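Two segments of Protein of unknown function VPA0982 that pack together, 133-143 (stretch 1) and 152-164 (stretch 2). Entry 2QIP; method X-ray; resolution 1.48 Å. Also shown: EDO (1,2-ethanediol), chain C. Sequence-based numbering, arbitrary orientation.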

# COMPACT_ATOMS: atom_id res chain seq x y z
N ASN A 133 15.79 10.54 1.06
CA ASN A 133 17.15 10.18 0.67
C ASN A 133 17.82 9.22 1.65
O ASN A 133 19.01 9.37 1.97
CB ASN A 133 18.03 11.41 0.42
CG ASN A 133 19.28 11.08 -0.36
OD1 ASN A 133 19.34 10.10 -1.13
ND2 ASN A 133 20.31 11.89 -0.16
N LYS A 134 17.05 8.22 2.11
CA LYS A 134 17.61 7.17 2.95
C LYS A 134 17.91 5.93 2.10
O LYS A 134 17.44 5.83 0.95
CB LYS A 134 16.66 6.85 4.12
CG LYS A 134 16.27 8.08 4.97
CD LYS A 134 17.43 8.95 5.43
CE LYS A 134 16.95 10.18 6.23
NZ LYS A 134 16.43 9.83 7.58
N LYS A 135 18.72 5.03 2.65
CA LYS A 135 19.06 3.78 1.96
C LYS A 135 17.97 2.76 2.19
O LYS A 135 17.29 2.79 3.24
CB LYS A 135 20.38 3.21 2.47
CG LYS A 135 21.57 4.13 2.29
CD LYS A 135 22.05 4.17 0.87
CE LYS A 135 23.31 5.03 0.74
NZ LYS A 135 23.71 5.11 -0.68
N VAL A 136 17.81 1.85 1.24
CA VAL A 136 16.89 0.74 1.38
C VAL A 136 17.59 -0.54 1.01
O VAL A 136 18.18 -0.65 -0.10
CB VAL A 136 15.61 0.93 0.52
CG1 VAL A 136 14.63 -0.22 0.76
CG2 VAL A 136 14.94 2.30 0.85
N THR A 137 17.56 -1.50 1.93
CA THR A 137 17.98 -2.88 1.63
C THR A 137 16.74 -3.76 1.55
O THR A 137 15.86 -3.66 2.42
CB THR A 137 18.90 -3.44 2.73
OG1 THR A 137 20.09 -2.65 2.81
CG2 THR A 137 19.26 -4.93 2.49
N VAL A 138 16.67 -4.61 0.53
CA VAL A 138 15.62 -5.61 0.39
C VAL A 138 16.22 -6.98 0.62
O VAL A 138 17.27 -7.28 0.06
CB VAL A 138 14.97 -5.53 -1.01
CG1 VAL A 138 14.06 -6.75 -1.28
CG2 VAL A 138 14.17 -4.23 -1.16
N TYR A 139 15.55 -7.78 1.45
CA TYR A 139 15.84 -9.21 1.56
C TYR A 139 14.68 -9.93 0.89
O TYR A 139 13.51 -9.66 1.22
CB TYR A 139 15.88 -9.67 3.03
CG TYR A 139 17.13 -9.33 3.78
CD1 TYR A 139 17.98 -10.34 4.25
CD2 TYR A 139 17.47 -8.00 4.08
CE1 TYR A 139 19.13 -10.05 4.98
CE2 TYR A 139 18.61 -7.70 4.79
CZ TYR A 139 19.45 -8.73 5.23
OH TYR A 139 20.60 -8.42 5.94
N GLY A 140 14.99 -10.84 -0.03
CA GLY A 140 13.95 -11.58 -0.73
C GLY A 140 14.47 -12.89 -1.28
O GLY A 140 15.67 -13.02 -1.50
N VAL A 141 13.57 -13.85 -1.49
CA VAL A 141 13.93 -15.12 -2.14
C VAL A 141 14.18 -14.79 -3.62
O VAL A 141 13.26 -14.37 -4.30
CB VAL A 141 12.79 -16.13 -2.00
CG1 VAL A 141 13.06 -17.36 -2.84
CG2 VAL A 141 12.62 -16.50 -0.54
N PRO A 142 15.44 -14.92 -4.10
CA PRO A 142 15.74 -14.40 -5.45
C PRO A 142 14.82 -14.89 -6.56
O PRO A 142 14.36 -14.07 -7.37
CB PRO A 142 17.19 -14.82 -5.69
CG PRO A 142 17.76 -14.90 -4.33
CD PRO A 142 16.65 -15.48 -3.46
N ARG A 143 14.51 -16.18 -6.58
CA ARG A 143 13.73 -16.73 -7.70
C ARG A 143 12.25 -16.28 -7.66
O ARG A 143 11.49 -16.52 -8.60
CB ARG A 143 13.91 -18.26 -7.81
CG ARG A 143 13.24 -19.07 -6.71
CD ARG A 143 13.58 -20.58 -6.77
NE ARG A 143 14.79 -20.94 -6.01
CZ ARG A 143 15.98 -21.19 -6.55
NH1 ARG A 143 17.01 -21.52 -5.77
NH2 ARG A 143 16.16 -21.12 -7.86
C1 EDO C . 18.61 9.37 10.63
O1 EDO C . 18.87 9.44 9.23
C2 EDO C . 19.26 10.57 11.31
O2 EDO C . 18.72 10.63 12.63
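Stretch 2, residues 152-164: CADNFVAIDDDFL

What fills the apolar centre of the contact? V157 lies over one face of the Y139 ring, with V157 CB 3.7 Å from the centroid and nearly on the ring normal, a CH-pi contact. The ring's edge turns toward the face of F163, Y139 CE1 standing 3.9 Å from F163 CZ with the planes at 75°. I159 (chi1 m, chi2 t) points toward stretch 1, placing CG1 4.1 Å from Y139 CB and CB 3.9 Å from V141 CG2.

What lies on the other face? There F156, with chi1 t, brings CD1 to 4.0 Å from V138 CG1, and its CZ to 3.4 Å from G140 O. G140 has no side chain, and a CB there would come tight against the F156 ring. Beyond it P142 CG packs 3.5 Å from A158 CB, while V138 CG2 meets A153 CB at 3.8 Å.

How do the backbones run? Strand 155-158 lies beside strand 135-140 in parallel, their axes crossing at -20° and approaching to 4.7 Å. T137 pairs with N155, V138 with F156, Y139 with V157 and G140 with A158. Hydrogen bonds alternate in direction: N155 N to V136 O (3.3 Å), V138 N to N155 O (3.0 Å), V157 N to V138 O (2.9 Å), G140 N to V157 O (3.2 Å). The last, I159 N to G140 O (2.8 Å), is almost straight and carries the ladder past the end of strand 155-158.

What closes the polar edge? D154, just before its strand, accepts a hydrogen bond through OD2 from V136 N at 2.8 Å; its own N gives a weak one to V136 O, also 2.8 Å. K135 NZ and D154 OD1, 4.2 Å apart, are too distant for a salt bridge, but a water links them, 2.9 Å from K135 NZ and 2.7 Å from D154 OD1.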

# COMPACT_ATOMS: atom_id res chain seq x y z
N CYS A 152 15.69 -1.35 -7.73
CA CYS A 152 15.36 -0.10 -7.03
C CYS A 152 16.15 0.01 -5.72
O CYS A 152 16.56 1.10 -5.33
CB CYS A 152 13.85 -0.02 -6.71
SG CYS A 152 12.83 0.37 -8.12
N ALA A 153 16.28 -1.11 -5.00
CA ALA A 153 16.93 -1.12 -3.69
C ALA A 153 18.38 -0.66 -3.80
O ALA A 153 19.04 -0.91 -4.83
CB ALA A 153 16.89 -2.53 -3.12
N ASP A 154 18.88 -0.01 -2.76
CA ASP A 154 20.31 0.26 -2.69
C ASP A 154 21.14 -1.01 -2.57
O ASP A 154 22.23 -1.09 -3.14
CB ASP A 154 20.60 1.24 -1.56
CG ASP A 154 19.92 2.56 -1.80
OD1 ASP A 154 20.42 3.34 -2.65
OD2 ASP A 154 18.86 2.80 -1.21
N ASN A 155 20.64 -1.99 -1.82
CA ASN A 155 21.31 -3.28 -1.65
C ASN A 155 20.24 -4.34 -1.62
O ASN A 155 19.14 -4.11 -1.13
CB ASN A 155 22.07 -3.31 -0.31
CG ASN A 155 23.22 -2.33 -0.27
OD1 ASN A 155 24.39 -2.69 -0.57
ND2 ASN A 155 22.92 -1.08 0.06
N PHE A 156 20.59 -5.51 -2.14
CA PHE A 156 19.71 -6.66 -2.12
C PHE A 156 20.44 -7.83 -1.47
O PHE A 156 21.60 -8.11 -1.81
CB PHE A 156 19.25 -7.06 -3.53
CG PHE A 156 18.47 -8.36 -3.57
CD1 PHE A 156 17.19 -8.42 -3.03
CD2 PHE A 156 19.01 -9.52 -4.12
CE1 PHE A 156 16.46 -9.61 -3.04
CE2 PHE A 156 18.28 -10.73 -4.12
CZ PHE A 156 17.01 -10.76 -3.60
N VAL A 157 19.78 -8.50 -0.53
CA VAL A 157 20.36 -9.68 0.10
C VAL A 157 19.44 -10.87 -0.14
O VAL A 157 18.23 -10.81 0.15
CB VAL A 157 20.56 -9.47 1.62
CG1 VAL A 157 21.12 -10.77 2.27
CG2 VAL A 157 21.47 -8.27 1.92
N ALA A 158 20.00 -11.94 -0.68
CA ALA A 158 19.20 -13.13 -0.98
C ALA A 158 18.73 -13.85 0.26
O ALA A 158 19.52 -14.10 1.16
CB ALA A 158 20.03 -14.08 -1.79
N ILE A 159 17.44 -14.20 0.31
CA ILE A 159 16.96 -15.18 1.29
C ILE A 159 17.20 -16.53 0.65
O ILE A 159 16.51 -16.91 -0.28
CB ILE A 159 15.48 -15.00 1.64
CG1 ILE A 159 15.26 -13.62 2.30
CG2 ILE A 159 14.97 -16.15 2.57
CD1 ILE A 159 13.78 -13.33 2.58
N ASP A 160 18.24 -17.20 1.12
CA ASP A 160 18.64 -18.51 0.62
C ASP A 160 19.04 -19.34 1.82
O ASP A 160 18.66 -19.02 2.95
CB ASP A 160 19.78 -18.38 -0.41
CG ASP A 160 21.05 -17.75 0.15
OD1 ASP A 160 21.20 -17.60 1.39
OD2 ASP A 160 21.91 -17.39 -0.69
N ASP A 161 19.83 -20.39 1.60
CA ASP A 161 20.12 -21.31 2.68
C ASP A 161 20.78 -20.66 3.91
O ASP A 161 20.62 -21.16 5.02
CB ASP A 161 20.96 -22.48 2.15
CG ASP A 161 21.15 -23.56 3.18
OD1 ASP A 161 20.17 -24.26 3.51
OD2 ASP A 161 22.29 -23.69 3.68
N ASP A 162 21.46 -19.53 3.71
CA ASP A 162 22.10 -18.80 4.81
C ASP A 162 21.09 -18.25 5.84
O ASP A 162 21.48 -17.84 6.94
CB ASP A 162 22.95 -17.65 4.26
CG ASP A 162 24.18 -18.13 3.48
OD1 ASP A 162 24.59 -19.31 3.64
OD2 ASP A 162 24.72 -17.32 2.71
N PHE A 163 19.82 -18.22 5.45
CA PHE A 163 18.75 -17.71 6.31
C PHE A 163 17.60 -18.69 6.47
O PHE A 163 16.51 -18.28 6.82
CB PHE A 163 18.22 -16.35 5.80
CG PHE A 163 19.23 -15.24 5.89
CD1 PHE A 163 19.60 -14.71 7.14
CD2 PHE A 163 19.85 -14.75 4.75
CE1 PHE A 163 20.55 -13.68 7.21
CE2 PHE A 163 20.80 -13.73 4.82
CZ PHE A 163 21.16 -13.21 6.05
N LEU A 164 17.84 -19.98 6.24
CA LEU A 164 16.80 -20.99 6.42
C LEU A 164 17.05 -21.85 7.66
O LEU A 164 18.20 -22.10 8.03
CB LEU A 164 16.70 -21.90 5.19
CG LEU A 164 16.27 -21.19 3.91
CD1 LEU A 164 16.38 -22.16 2.71
CD2 LEU A 164 14.85 -20.59 4.00
O HOH W 1 23.11 3.29 -2.90